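PDB 4CN9: proximal thread matrix protein 1 from Mytilus galloprovincialis, which is a byssal matrix protein with two von Willebrand factor A domains that binds zinc and collagen. Local coordinates for residues S63-Y68 / M172-S177; E72-M77 / M132-G137; S262-A267 / L368-N373. All blocks are in the same frame, centred on the assembly; numbering follows the deposited sequence.

Interaction 1. Residues S63-Y68 / M172-S177; sequences SSSIQY and MTDGKS. With ZN (zinc ion), chain C.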
ATOM      1  N   SER A  63      -1.359   9.032  24.336  1.00 17.08           N
ATOM      2  CA  SER A  63      -0.581   8.366  25.387  1.00 20.63           C
ATOM      3  C   SER A  63       0.274   9.353  26.184  1.00 22.84           C
ATOM      4  O   SER A  63       0.694  10.396  25.674  1.00 22.28           O
ATOM      5  CB  SER A  63       0.332   7.276  24.792  1.00 23.62           C
ATOM      6  OG  SER A  63       1.329   7.812  23.917  1.00 21.84           O
ATOM      7  N   SER A  64       0.551   8.993  27.436  1.00 23.55           N
ATOM      8  CA  SER A  64       1.276   9.862  28.362  1.00 25.12           C
ATOM      9  C   SER A  64       2.709  10.131  27.917  1.00 22.69           C
ATOM     10  O   SER A  64       3.284  11.152  28.278  1.00 27.39           O
ATOM     11  CB  SER A  64       1.284   9.242  29.766  1.00 20.29           C
ATOM     12  OG  SER A  64       1.923   7.985  29.747  1.00 23.53           O
ATOM     13  N   SER A  65       3.286   9.220  27.143  1.00 24.71           N
ATOM     14  CA  SER A  65       4.637   9.411  26.599  1.00 26.24           C
ATOM     15  C   SER A  65       4.820  10.774  25.911  1.00 28.01           C
ATOM     16  O   SER A  65       5.894  11.375  25.968  1.00 28.58           O
ATOM     17  CB  SER A  65       4.957   8.302  25.595  1.00 24.82           C
ATOM     18  OG  SER A  65       4.138   8.422  24.447  1.00 24.63           O
ATOM     19  N   ILE A  66       3.762  11.256  25.267  1.00 23.58           N
ATOM     20  CA  ILE A  66       3.817  12.489  24.511  1.00 27.91           C
ATOM     21  C   ILE A  66       3.965  13.700  25.419  1.00 29.62           C
ATOM     22  O   ILE A  66       4.737  14.612  25.119  1.00 31.38           O
ATOM     23  CB  ILE A  66       2.553  12.652  23.646  1.00 26.94           C
ATOM     24  CG1 ILE A  66       2.479  11.486  22.654  1.00 27.90           C
ATOM     25  CG2 ILE A  66       2.565  14.019  22.928  1.00 25.83           C
ATOM     26  CD1 ILE A  66       1.223  11.431  21.838  1.00 26.04           C
ATOM     27  N   GLN A  67       3.228  13.700  26.526  1.00 28.73           N
ATOM     28  CA  GLN A  67       3.244  14.813  27.461  1.00 32.64           C
ATOM     29  C   GLN A  67       4.561  14.806  28.240  1.00 33.79           C
ATOM     30  O   GLN A  67       5.145  15.862  28.466  1.00 34.54           O
ATOM     31  CB  GLN A  67       2.032  14.736  28.403  1.00 37.78           C
ATOM     32  CG  GLN A  67       1.976  15.815  29.488  1.00 39.94           C
ATOM     33  CD  GLN A  67       1.743  17.215  28.936  1.00 45.80           C
ATOM     34  OE1 GLN A  67       1.135  17.396  27.874  1.00 46.25           O
ATOM     35  NE2 GLN A  67       2.236  18.218  29.657  1.00 47.08           N
ATOM     36  N   TYR A  68       5.037  13.620  28.617  1.00 29.60           N
ATOM     37  CA  TYR A  68       6.325  13.496  29.305  1.00 35.48           C
ATOM     38  C   TYR A  68       7.461  14.056  28.454  1.00 37.57           C
ATOM     39  O   TYR A  68       8.369  14.686  28.974  1.00 33.52           O
ATOM     40  CB  TYR A  68       6.660  12.035  29.636  1.00 35.51           C
ATOM     41  CG  TYR A  68       5.757  11.375  30.649  1.00 38.34           C
ATOM     42  CD1 TYR A  68       5.129  12.112  31.647  1.00 38.50           C
ATOM     43  CD2 TYR A  68       5.531  10.000  30.606  1.00 34.01           C
ATOM     44  CE1 TYR A  68       4.303  11.501  32.578  1.00 36.97           C
ATOM     45  CE2 TYR A  68       4.711   9.385  31.528  1.00 34.60           C
ATOM     46  CZ  TYR A  68       4.094  10.140  32.512  1.00 37.48           C
ATOM     47  OH  TYR A  68       3.262   9.527  33.432  1.00 35.93           O
ATOM     48  N   MET A 172      -1.564   8.805  13.685  1.00 16.90           N
ATOM     49  CA  MET A 172      -0.391   9.480  14.237  1.00 18.80           C
ATOM     50  C   MET A 172      -0.038   8.833  15.566  1.00 21.08           C
ATOM     51  O   MET A 172      -0.854   8.825  16.483  1.00 19.18           O
ATOM     52  CB  MET A 172      -0.694  10.965  14.471  1.00 18.98           C
ATOM     53  CG  MET A 172      -1.153  11.720  13.229  1.00 20.91           C
ATOM     54  SD  MET A 172      -1.744  13.398  13.645  1.00 29.10           S
ATOM     55  CE  MET A 172      -0.235  14.083  14.286  1.00 22.10           C
ATOM     56  N   THR A 173       1.174   8.301  15.691  1.00 16.94           N
ATOM     57  CA  THR A 173       1.567   7.652  16.940  1.00 17.70           C
ATOM     58  C   THR A 173       3.043   7.842  17.297  1.00 21.59           C
ATOM     59  O   THR A 173       3.887   8.020  16.423  1.00 19.10           O
ATOM     60  CB  THR A 173       1.229   6.156  16.901  1.00 18.42           C
ATOM     61  OG1 THR A 173       1.497   5.545  18.173  1.00 21.42           O
ATOM     62  CG2 THR A 173       2.006   5.460  15.820  1.00 23.57           C
ATOM     63  N   ASP A 174       3.339   7.829  18.598  1.00 21.00           N
ATOM     64  CA  ASP A 174       4.718   7.864  19.057  1.00 22.18           C
ATOM     65  C   ASP A 174       5.092   6.561  19.744  1.00 24.26           C
ATOM     66  O   ASP A 174       6.089   6.495  20.478  1.00 24.33           O
ATOM     67  CB  ASP A 174       4.952   9.055  20.000  1.00 24.00           C
ATOM     68  CG  ASP A 174       4.529   8.773  21.445  1.00 24.65           C
ATOM     69  OD1 ASP A 174       3.564   7.991  21.690  1.00 22.55           O
ATOM     70  OD2 ASP A 174       5.176   9.359  22.342  1.00 24.21           O
ATOM     71  N   GLY A 175       4.316   5.512  19.499  1.00 20.72           N
ATOM     72  CA  GLY A 175       4.520   4.276  20.232  1.00 18.86           C
ATOM     73  C   GLY A 175       4.264   3.021  19.426  1.00 23.53           C
ATOM     74  O   GLY A 175       3.899   3.065  18.252  1.00 25.50           O
ATOM     75  N   LYS A 176       4.452   1.879  20.070  1.00 23.16           N
ATOM     76  CA  LYS A 176       4.132   0.611  19.440  1.00 27.49           C
ATOM     77  C   LYS A 176       2.924   0.039  20.149  1.00 24.19           C
ATOM     78  O   LYS A 176       2.711   0.300  21.326  1.00 24.21           O
ATOM     79  CB  LYS A 176       5.319  -0.356  19.500  1.00 27.94           C
ATOM     80  CG  LYS A 176       5.680  -0.823  20.886  1.00 37.46           C
ATOM     81  CD  LYS A 176       6.805  -1.851  20.824  1.00 43.94           C
ATOM     82  CE  LYS A 176       7.454  -2.034  22.184  1.00 49.13           C
ATOM     83  NZ  LYS A 176       8.609  -2.978  22.132  1.00 64.71           N
ATOM     84  N   SER A 177       2.113  -0.709  19.417  1.00 23.79           N
ATOM     85  CA  SER A 177       0.878  -1.250  19.962  1.00 26.10           C
ATOM     86  C   SER A 177       1.274  -2.269  21.022  1.00 29.28           C
ATOM     87  O   SER A 177       2.048  -3.183  20.736  1.00 28.56           O
ATOM     88  CB  SER A 177       0.064  -1.923  18.854  1.00 26.95           C
ATOM     89  OG  SER A 177      -1.298  -2.060  19.216  1.00 25.77           O
TER
HETATM   90 ZN    ZN C1448       3.233   6.884  23.452  0.70 25.89          ZN
HETATM   91  O   HOH W   1       5.074   5.887  23.163  1.00 23.23           O
HETATM   92  O   HOH W   2       2.170   5.675  22.130  1.00 19.69           O
HETATM   93  O   HOH W   3       3.047   5.582  25.063  1.00 27.15           O

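Interaction 2. Residues E72-M77 / M132-G137; sequences ENYQMM and MVPRNG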
ATOM      1  N   GLU A  72       4.651  20.917  24.999  1.00 39.21           N
ATOM      2  CA  GLU A  72       4.137  21.563  23.785  1.00 41.59           C
ATOM      3  C   GLU A  72       3.806  20.584  22.644  1.00 37.65           C
ATOM      4  O   GLU A  72       3.257  20.991  21.610  1.00 30.02           O
ATOM      5  CB  GLU A  72       5.141  22.605  23.270  1.00 44.32           C
ATOM      6  CG  GLU A  72       5.091  23.931  24.021  1.00 55.63           C
ATOM      7  CD  GLU A  72       3.665  24.443  24.213  1.00 67.06           C
ATOM      8  OE1 GLU A  72       2.956  24.644  23.199  1.00 66.92           O
ATOM      9  OE2 GLU A  72       3.251  24.635  25.381  1.00 69.41           O
ATOM     10  N   ASN A  73       4.132  19.306  22.824  1.00 32.62           N
ATOM     11  CA  ASN A  73       3.866  18.311  21.786  1.00 28.26           C
ATOM     12  C   ASN A  73       2.407  18.247  21.314  1.00 27.45           C
ATOM     13  O   ASN A  73       2.162  18.246  20.109  1.00 26.19           O
ATOM     14  CB  ASN A  73       4.325  16.930  22.231  1.00 28.90           C
ATOM     15  CG  ASN A  73       5.828  16.790  22.207  1.00 34.10           C
ATOM     16  OD1 ASN A  73       6.513  17.542  21.518  1.00 29.79           O
ATOM     17  ND2 ASN A  73       6.352  15.821  22.952  1.00 30.58           N
ATOM     18  N   TYR A  74       1.445  18.188  22.238  1.00 28.19           N
ATOM     19  CA  TYR A  74       0.041  18.071  21.833  1.00 27.56           C
ATOM     20  C   TYR A  74      -0.402  19.259  20.993  1.00 28.56           C
ATOM     21  O   TYR A  74      -1.179  19.106  20.051  1.00 27.42           O
ATOM     22  CB  TYR A  74      -0.893  17.924  23.038  1.00 26.75           C
ATOM     23  CG  TYR A  74      -0.938  16.532  23.620  1.00 30.49           C
ATOM     24  CD1 TYR A  74      -1.169  15.419  22.806  1.00 27.74           C
ATOM     25  CD2 TYR A  74      -0.748  16.321  24.989  1.00 25.44           C
ATOM     26  CE1 TYR A  74      -1.210  14.136  23.343  1.00 28.16           C
ATOM     27  CE2 TYR A  74      -0.781  15.039  25.530  1.00 30.54           C
ATOM     28  CZ  TYR A  74      -1.015  13.951  24.698  1.00 26.53           C
ATOM     29  OH  TYR A  74      -1.061  12.673  25.228  1.00 29.78           O
ATOM     30  N   GLN A  75       0.071  20.452  21.341  1.00 28.23           N
ATOM     31  CA  GLN A  75      -0.287  21.631  20.556  1.00 29.64           C
ATOM     32  C   GLN A  75       0.223  21.508  19.117  1.00 26.65           C
ATOM     33  O   GLN A  75      -0.464  21.905  18.176  1.00 26.92           O
ATOM     34  CB  GLN A  75       0.242  22.919  21.197  1.00 29.93           C
ATOM     35  CG  GLN A  75      -0.334  24.167  20.556  1.00 31.23           C
ATOM     36  CD  GLN A  75      -1.853  24.124  20.458  1.00 28.20           C
ATOM     37  OE1 GLN A  75      -2.549  24.027  21.465  1.00 30.21           O
ATOM     38  NE2 GLN A  75      -2.369  24.172  19.238  1.00 31.69           N
ATOM     39  N   MET A  76       1.423  20.960  18.957  1.00 25.50           N
ATOM     40  CA  MET A  76       2.014  20.777  17.639  1.00 25.74           C
ATOM     41  C   MET A  76       1.259  19.726  16.845  1.00 26.54           C
ATOM     42  O   MET A  76       1.114  19.846  15.627  1.00 24.91           O
ATOM     43  CB  MET A  76       3.493  20.392  17.760  1.00 29.27           C
ATOM     44  CG  MET A  76       4.350  21.517  18.334  1.00 37.25           C
ATOM     45  SD  MET A  76       6.125  21.204  18.331  1.00 43.84           S
ATOM     46  CE  MET A  76       6.714  22.791  18.917  1.00 46.60           C
ATOM     47  N   MET A  77       0.782  18.692  17.530  1.00 27.50           N
ATOM     48  CA  MET A  77      -0.037  17.674  16.873  1.00 25.31           C
ATOM     49  C   MET A  77      -1.335  18.301  16.414  1.00 19.76           C
ATOM     50  O   MET A  77      -1.778  18.077  15.298  1.00 24.23           O
ATOM     51  CB  MET A  77      -0.325  16.504  17.820  1.00 22.36           C
ATOM     52  CG  MET A  77       0.878  15.660  18.126  1.00 23.64           C
ATOM     53  SD  MET A  77       0.543  14.357  19.346  1.00 27.64           S
ATOM     54  CE  MET A  77      -0.515  13.282  18.341  1.00 25.61           C
ATOM     55  N   MET A 132      -9.887  19.603  22.001  1.00 26.53           N
ATOM     56  CA  MET A 132      -9.656  18.223  22.427  1.00 25.69           C
ATOM     57  C   MET A 132      -8.840  18.181  23.693  1.00 25.15           C
ATOM     58  O   MET A 132      -7.858  18.911  23.829  1.00 25.86           O
ATOM     59  CB  MET A 132      -8.878  17.437  21.378  1.00 26.98           C
ATOM     60  CG  MET A 132      -9.600  17.125  20.105  1.00 31.21           C
ATOM     61  SD  MET A 132      -8.375  16.510  18.910  1.00 36.68           S
ATOM     62  CE  MET A 132      -7.877  15.007  19.742  1.00 28.36           C
ATOM     63  N   VAL A 133      -9.217  17.273  24.585  1.00 23.60           N
ATOM     64  CA  VAL A 133      -8.488  17.026  25.812  1.00 23.26           C
ATOM     65  C   VAL A 133      -7.803  15.657  25.765  1.00 26.99           C
ATOM     66  O   VAL A 133      -8.473  14.630  25.874  1.00 23.04           O
ATOM     67  CB  VAL A 133      -9.452  17.041  27.022  1.00 27.23           C
ATOM     68  CG1 VAL A 133      -8.668  16.873  28.325  1.00 28.36           C
ATOM     69  CG2 VAL A 133     -10.268  18.319  27.031  1.00 32.44           C
ATOM     70  N   PRO A 134      -6.466  15.634  25.599  1.00 24.03           N
ATOM     71  CA  PRO A 134      -5.748  14.359  25.617  1.00 24.48           C
ATOM     72  C   PRO A 134      -5.879  13.679  26.959  1.00 26.81           C
ATOM     73  O   PRO A 134      -5.864  14.353  27.993  1.00 23.75           O
ATOM     74  CB  PRO A 134      -4.289  14.772  25.386  1.00 23.87           C
ATOM     75  CG  PRO A 134      -4.379  16.079  24.697  1.00 28.81           C
ATOM     76  CD  PRO A 134      -5.547  16.755  25.349  1.00 26.25           C
ATOM     77  N   ARG A 135      -5.995  12.358  26.946  1.00 20.63           N
ATOM     78  CA  ARG A 135      -6.266  11.610  28.166  1.00 24.11           C
ATOM     79  C   ARG A 135      -4.992  11.103  28.842  1.00 21.73           C
ATOM     80  O   ARG A 135      -5.018  10.719  30.010  1.00 22.44           O
ATOM     81  CB  ARG A 135      -7.212  10.439  27.855  1.00 24.23           C
ATOM     82  CG  ARG A 135      -8.585  10.866  27.356  1.00 21.84           C
ATOM     83  CD  ARG A 135      -9.348   9.686  26.758  1.00 19.83           C
ATOM     84  NE  ARG A 135      -8.537   9.038  25.733  1.00 19.58           N
ATOM     85  CZ  ARG A 135      -8.558   7.738  25.457  1.00 20.90           C
ATOM     86  NH1 ARG A 135      -9.394   6.924  26.082  1.00 18.42           N
ATOM     87  NH2 ARG A 135      -7.751   7.256  24.531  1.00 18.52           N
ATOM     88  N   ASN A 136      -3.881  11.095  28.104  1.00 24.44           N
ATOM     89  CA  ASN A 136      -2.600  10.600  28.617  1.00 21.79           C
ATOM     90  C   ASN A 136      -2.671   9.179  29.157  1.00 25.74           C
ATOM     91  O   ASN A 136      -2.325   8.908  30.313  1.00 24.81           O
ATOM     92  CB  ASN A 136      -2.036  11.558  29.663  1.00 27.31           C
ATOM     93  CG  ASN A 136      -1.614  12.883  29.052  1.00 30.25           C
ATOM     94  OD1 ASN A 136      -0.919  12.911  28.041  1.00 31.19           O
ATOM     95  ND2 ASN A 136      -2.072  13.979  29.631  1.00 33.07           N
ATOM     96  N   GLY A 137      -3.101   8.264  28.297  1.00 20.46           N
ATOM     97  CA  GLY A 137      -3.237   6.870  28.684  1.00 21.99           C
ATOM     98  C   GLY A 137      -1.896   6.179  28.856  1.00 23.93           C
ATOM     99  O   GLY A 137      -0.877   6.592  28.277  1.00 21.99           O
TER

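Interaction 3. Residues S262-A267 / L368-N373; sequences SSSINA and LTDGQN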
ATOM      1  N   SER A 262      14.467 -21.541 -12.284  1.00 20.56           N
ATOM      2  CA  SER A 262      15.352 -22.557 -11.719  1.00 21.93           C
ATOM      3  C   SER A 262      14.929 -23.987 -12.061  1.00 25.69           C
ATOM      4  O   SER A 262      13.751 -24.275 -12.268  1.00 21.67           O
ATOM      5  CB  SER A 262      15.364 -22.416 -10.190  1.00 25.08           C
ATOM      6  OG  SER A 262      15.887 -23.583  -9.574  1.00 37.35           O
ATOM      7  N   SER A 263      15.905 -24.886 -12.092  1.00 27.68           N
ATOM      8  CA  SER A 263      15.662 -26.287 -12.395  1.00 32.36           C
ATOM      9  C   SER A 263      14.856 -26.928 -11.279  1.00 30.26           C
ATOM     10  O   SER A 263      14.319 -28.016 -11.438  1.00 36.18           O
ATOM     11  CB  SER A 263      16.994 -27.025 -12.539  1.00 34.91           C
ATOM     12  OG  SER A 263      17.709 -26.962 -11.319  1.00 35.97           O
ATOM     13  N   SER A 264      14.771 -26.243 -10.147  1.00 30.71           N
ATOM     14  CA  SER A 264      14.057 -26.763  -8.996  1.00 32.74           C
ATOM     15  C   SER A 264      12.552 -26.817  -9.235  1.00 34.67           C
ATOM     16  O   SER A 264      11.857 -27.602  -8.598  1.00 35.21           O
ATOM     17  CB  SER A 264      14.326 -25.892  -7.767  1.00 35.39           C
ATOM     18  OG  SER A 264      13.457 -24.768  -7.743  1.00 38.06           O
ATOM     19  N   ILE A 265      12.043 -25.977 -10.133  1.00 25.53           N
ATOM     20  CA  ILE A 265      10.600 -25.868 -10.303  1.00 26.97           C
ATOM     21  C   ILE A 265       9.984 -27.194 -10.727  1.00 28.71           C
ATOM     22  O   ILE A 265       8.954 -27.583 -10.199  1.00 25.90           O
ATOM     23  CB  ILE A 265      10.212 -24.776 -11.301  1.00 26.24           C
ATOM     24  CG1 ILE A 265      10.530 -23.402 -10.700  1.00 28.95           C
ATOM     25  CG2 ILE A 265       8.714 -24.863 -11.640  1.00 25.43           C
ATOM     26  CD1 ILE A 265      10.196 -22.254 -11.593  1.00 30.00           C
ATOM     27  N   ASN A 266      10.619 -27.881 -11.671  1.00 28.68           N
ATOM     28  CA  ASN A 266      10.071 -29.131 -12.194  1.00 29.24           C
ATOM     29  C   ASN A 266      10.639 -30.373 -11.538  1.00 36.90           C
ATOM     30  O   ASN A 266      10.544 -31.455 -12.110  1.00 43.21           O
ATOM     31  CB  ASN A 266      10.287 -29.216 -13.701  1.00 28.99           C
ATOM     32  CG  ASN A 266       9.213 -28.505 -14.475  1.00 25.49           C
ATOM     33  OD1 ASN A 266       8.223 -28.060 -13.904  1.00 25.83           O
ATOM     34  ND2 ASN A 266       9.400 -28.386 -15.781  1.00 31.09           N
ATOM     35  N   ALA A 267      11.207 -30.224 -10.342  1.00 36.58           N
ATOM     36  CA  ALA A 267      11.845 -31.343  -9.640  1.00 43.97           C
ATOM     37  C   ALA A 267      10.842 -32.359  -9.091  1.00 45.90           C
ATOM     38  O   ALA A 267      10.994 -33.562  -9.298  1.00 48.06           O
ATOM     39  CB  ALA A 267      12.733 -30.825  -8.507  1.00 39.65           C
ATOM     40  N   LEU A 368       7.218 -14.211  -8.791  1.00 16.41           N
ATOM     41  CA  LEU A 368       6.914 -15.582  -8.396  1.00 17.93           C
ATOM     42  C   LEU A 368       8.219 -16.335  -8.111  1.00 15.81           C
ATOM     43  O   LEU A 368       9.120 -16.348  -8.949  1.00 16.49           O
ATOM     44  CB  LEU A 368       6.161 -16.299  -9.526  1.00 20.01           C
ATOM     45  CG  LEU A 368       4.715 -15.945  -9.873  1.00 23.95           C
ATOM     46  CD1 LEU A 368       4.532 -15.519 -11.333  1.00 33.69           C
ATOM     47  CD2 LEU A 368       3.833 -17.174  -9.559  1.00 26.43           C
ATOM     48  N   THR A 369       8.322 -16.967  -6.943  1.00 15.56           N
ATOM     49  CA  THR A 369       9.513 -17.760  -6.617  1.00 15.88           C
ATOM     50  C   THR A 369       9.192 -19.035  -5.834  1.00 18.17           C
ATOM     51  O   THR A 369       8.235 -19.082  -5.052  1.00 18.80           O
ATOM     52  CB  THR A 369      10.532 -16.945  -5.797  1.00 16.71           C
ATOM     53  OG1 THR A 369      11.766 -17.672  -5.704  1.00 18.03           O
ATOM     54  CG2 THR A 369       9.997 -16.647  -4.398  1.00 18.17           C
ATOM     55  N   ASP A 370      10.017 -20.053  -6.054  1.00 16.77           N
ATOM     56  CA  ASP A 370       9.962 -21.298  -5.310  1.00 19.63           C
ATOM     57  C   ASP A 370      11.250 -21.516  -4.489  1.00 20.77           C
ATOM     58  O   ASP A 370      11.470 -22.593  -3.965  1.00 20.62           O
ATOM     59  CB  ASP A 370       9.706 -22.490  -6.258  1.00 22.48           C
ATOM     60  CG  ASP A 370      11.002 -23.167  -6.778  1.00 31.55           C
ATOM     61  OD1 ASP A 370      12.039 -22.492  -7.023  1.00 29.81           O
ATOM     62  OD2 ASP A 370      10.967 -24.412  -6.958  1.00 29.78           O
ATOM     63  N   GLY A 371      12.080 -20.485  -4.361  1.00 21.07           N
ATOM     64  CA  GLY A 371      13.309 -20.593  -3.588  1.00 19.58           C
ATOM     65  C   GLY A 371      13.698 -19.328  -2.846  1.00 19.22           C
ATOM     66  O   GLY A 371      13.110 -18.272  -3.050  1.00 18.73           O
ATOM     67  N   GLN A 372      14.721 -19.424  -2.002  1.00 19.60           N
ATOM     68  CA  GLN A 372      15.204 -18.250  -1.285  1.00 20.21           C
ATOM     69  C   GLN A 372      16.281 -17.537  -2.100  1.00 16.30           C
ATOM     70  O   GLN A 372      16.923 -18.136  -2.953  1.00 18.97           O
ATOM     71  CB  GLN A 372      15.731 -18.636   0.102  1.00 19.95           C
ATOM     72  CG  GLN A 372      17.122 -19.238   0.120  1.00 21.63           C
ATOM     73  CD  GLN A 372      17.102 -20.751   0.000  1.00 30.43           C
ATOM     74  OE1 GLN A 372      16.342 -21.316  -0.791  1.00 24.77           O
ATOM     75  NE2 GLN A 372      17.949 -21.419   0.789  1.00 26.39           N
ATOM     76  N   ASN A 373      16.471 -16.249  -1.851  1.00 18.74           N
ATOM     77  CA  ASN A 373      17.449 -15.478  -2.602  1.00 17.42           C
ATOM     78  C   ASN A 373      18.869 -16.031  -2.452  1.00 17.16           C
ATOM     79  O   ASN A 373      19.246 -16.516  -1.375  1.00 15.59           O
ATOM     80  CB  ASN A 373      17.449 -14.008  -2.175  1.00 15.96           C
ATOM     81  CG  ASN A 373      18.161 -13.117  -3.192  1.00 17.87           C
ATOM     82  OD1 ASN A 373      17.885 -13.189  -4.387  1.00 16.92           O
ATOM     83  ND2 ASN A 373      19.077 -12.287  -2.727  1.00 16.42           N
TER

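Interaction 1. Residues S63-Y68 / M172-S177
Ser-63, Ser-65 and Asp-174 share one zinc ion, which joins the start of helix 64-69 to the loop leaving strand 166-173. The metal is six-coordinate. Ser-65 OG is 2.0 Å from the zinc, Asp-174 OD1 2.1 Å and Ser-63 OG 2.2 Å, and these three occupy one face of a rough octahedron. Three waters fill the opposite face, each lying across the metal from one protein oxygen; water 1 is also fixed by donating to Asp-174 O at 2.9 Å.

Only OD1 of the carboxylate binds zinc. The other oxygen, OD2, accepts a short 2.5 Å hydrogen bond from Ser-65 OG through its syn lone pair, so the two oxygens share the work and the carboxylate's rotation is set. Beneath it Ile-66 puts CG1 3.4 Å from Asp-174 OD2, an apolar methylene pressed against the charged group. Asp-174 reaches across because CG stands between its backbone N and carbonyl carbon (chi1 83°), which carries the carboxylate out towards the serines.

The second shell centres on Asp-61, first residue of the Asp-x-Ser-x-Ser signature of the metal-ion-dependent adhesion site (MIDAS). Its OD1 is hydrogen-bonded to Ser-63 OG, while OD2 pairs with both Asp-174 N and Thr-173 OG1, so one side chain positions both halves of the site. Thr-173 OG1 also accepts from Gly-175 N at 3.1 Å, an ST turn that shapes the loop just past the strand.

Strand 166-173 runs parallel between strands 54-61 and 195-202, so the zinc sits over the end of the central sheet, with Ile-66 packed on Tyr-74 and Met-77 of helix 73-85 and Thr-173 on Leu-211 of helix 208-214.

Interaction 2. Residues E72-M77 / M132-G137
Pro-134 sets the CB-CG edge of its ring against one face of the Tyr-74 ring, and this is the tight part of the contact. Its CG stands 3.5 Å from the ring centroid and only 8° off the normal, a CH-pi contact placed almost squarely over the middle. CB covers the hydroxyl end of the same face, 3.4 Å from Tyr-74 CZ, so two consecutive proline carbons follow the ring from CG to CZ. Tyr-74 extends from helix 73-85 to meet them with CG anti to its carbonyl carbon (chi1 -79°), and Ile-66, Gln-67 and Phe-60 also touch its buried side chain.

The outer end is looser. Asn-136, partly exposed, brings just its amide oxygen to the ring edge: OD1 lies in the ring plane, 2.8 Å from Tyr-74 OH, with the amide turned 45° from the ring. The carbonyl oxygen of Ser-63 is also near this hydroxyl, so which acceptor takes its single proton remains open. Arg-135 is turned from the helix at its CB, and its NE forms a salt bridge with Asp-62.

A leucine in place of Tyr-74 would probably leave Pro-134 CB and CG without the aromatic face they pack on and Asn-136 OD1 without its hydroxyl neighbour, letting the loop shift.

Within these two segments Tyr-74 alone makes the link, while Met-132 O is also bonded to Lys-78 further along the helix. The Tyr-74 side chain is about 7 Å from the zinc, and the loop joins helices 122-130 and 142-153 of the von Willebrand factor A fold, beside the MIDAS.

Interaction 3. Residues S262-A267 / L368-N373
Ser-264 and Asp-370 meet through a single hydrogen bond at the counterpart of a MIDAS in the second von Willebrand factor A domain. The Asp-x-Ser-x-Ser signature is present as Asp-260, Ser-262 and Ser-264, and Asp-370 follows strand 362-369, yet no metal is modelled here.

Asp-370 is worth following outward. Its CB merely carries the carboxylate off the strand end and over to the serine turn. CG comes next, 3.1 Å from Ser-264 OG and 4.0 Å from CG1 of Ile-265, whose chain crosses the carboxylate at a slant. At the tip the two oxygens divide: OD2 accepts from Ser-264 OG at 2.6 Å, using its syn lone pair, while OD1 stands 2.8 Å from the same OG. The hydroxyl therefore lies close to both oxygens and leans towards OD2, which also has Ile-265 CA at 3.7 Å. Asp-370 N is held in turn by Asp-260 OD2, on the neighbouring parallel strand 253-260.

The serine side is organised by turns. A type I turn runs from Ser-262 to Ile-265, and another from Ser-264 to Ala-267. Ser-262 has its OG roughly anti to the backbone N (chi1 163°), which points the hydroxyl back into its own loop: OG accepts from Ser-264 N at 2.9 Å in a nearly straight bond of 167°, an ST turn, and makes a weak bond with Ile-333 O. Ile-265 packs behind on Tyr-273 and Met-276 of helix 272-285 and on Phe-423.

On the aspartate side the loop is tied back to the strand end, where Thr-369 OG1 donates to Gly-371 O at 3.0 Å, coming in 23° out of the carbonyl plane.

Overall arrangement
Interactions 1 and 2 belong to one neighbourhood of the first A domain, their centres 10 Å apart. The chain leaves the serine turn of interaction 1, enters helix 73-85 and reaches the loop 132-137 before returning to Asp-174. Direct contacts join them: Ser-64 N is 2.9 Å from Gly-137 O and Ile-66 O is 3.0 Å from Asn-73 ND2, both probable hydrogen bonds, so the loop and helix of interaction 2 touch the zinc-binding turn directly. Interaction 3 is the counterpart of interaction 1 in the second domain, with the same serine-to-aspartate bond but no metal and a differently turned first serine; their centres lie about 44 Å apart, nearest atoms about 28 Å.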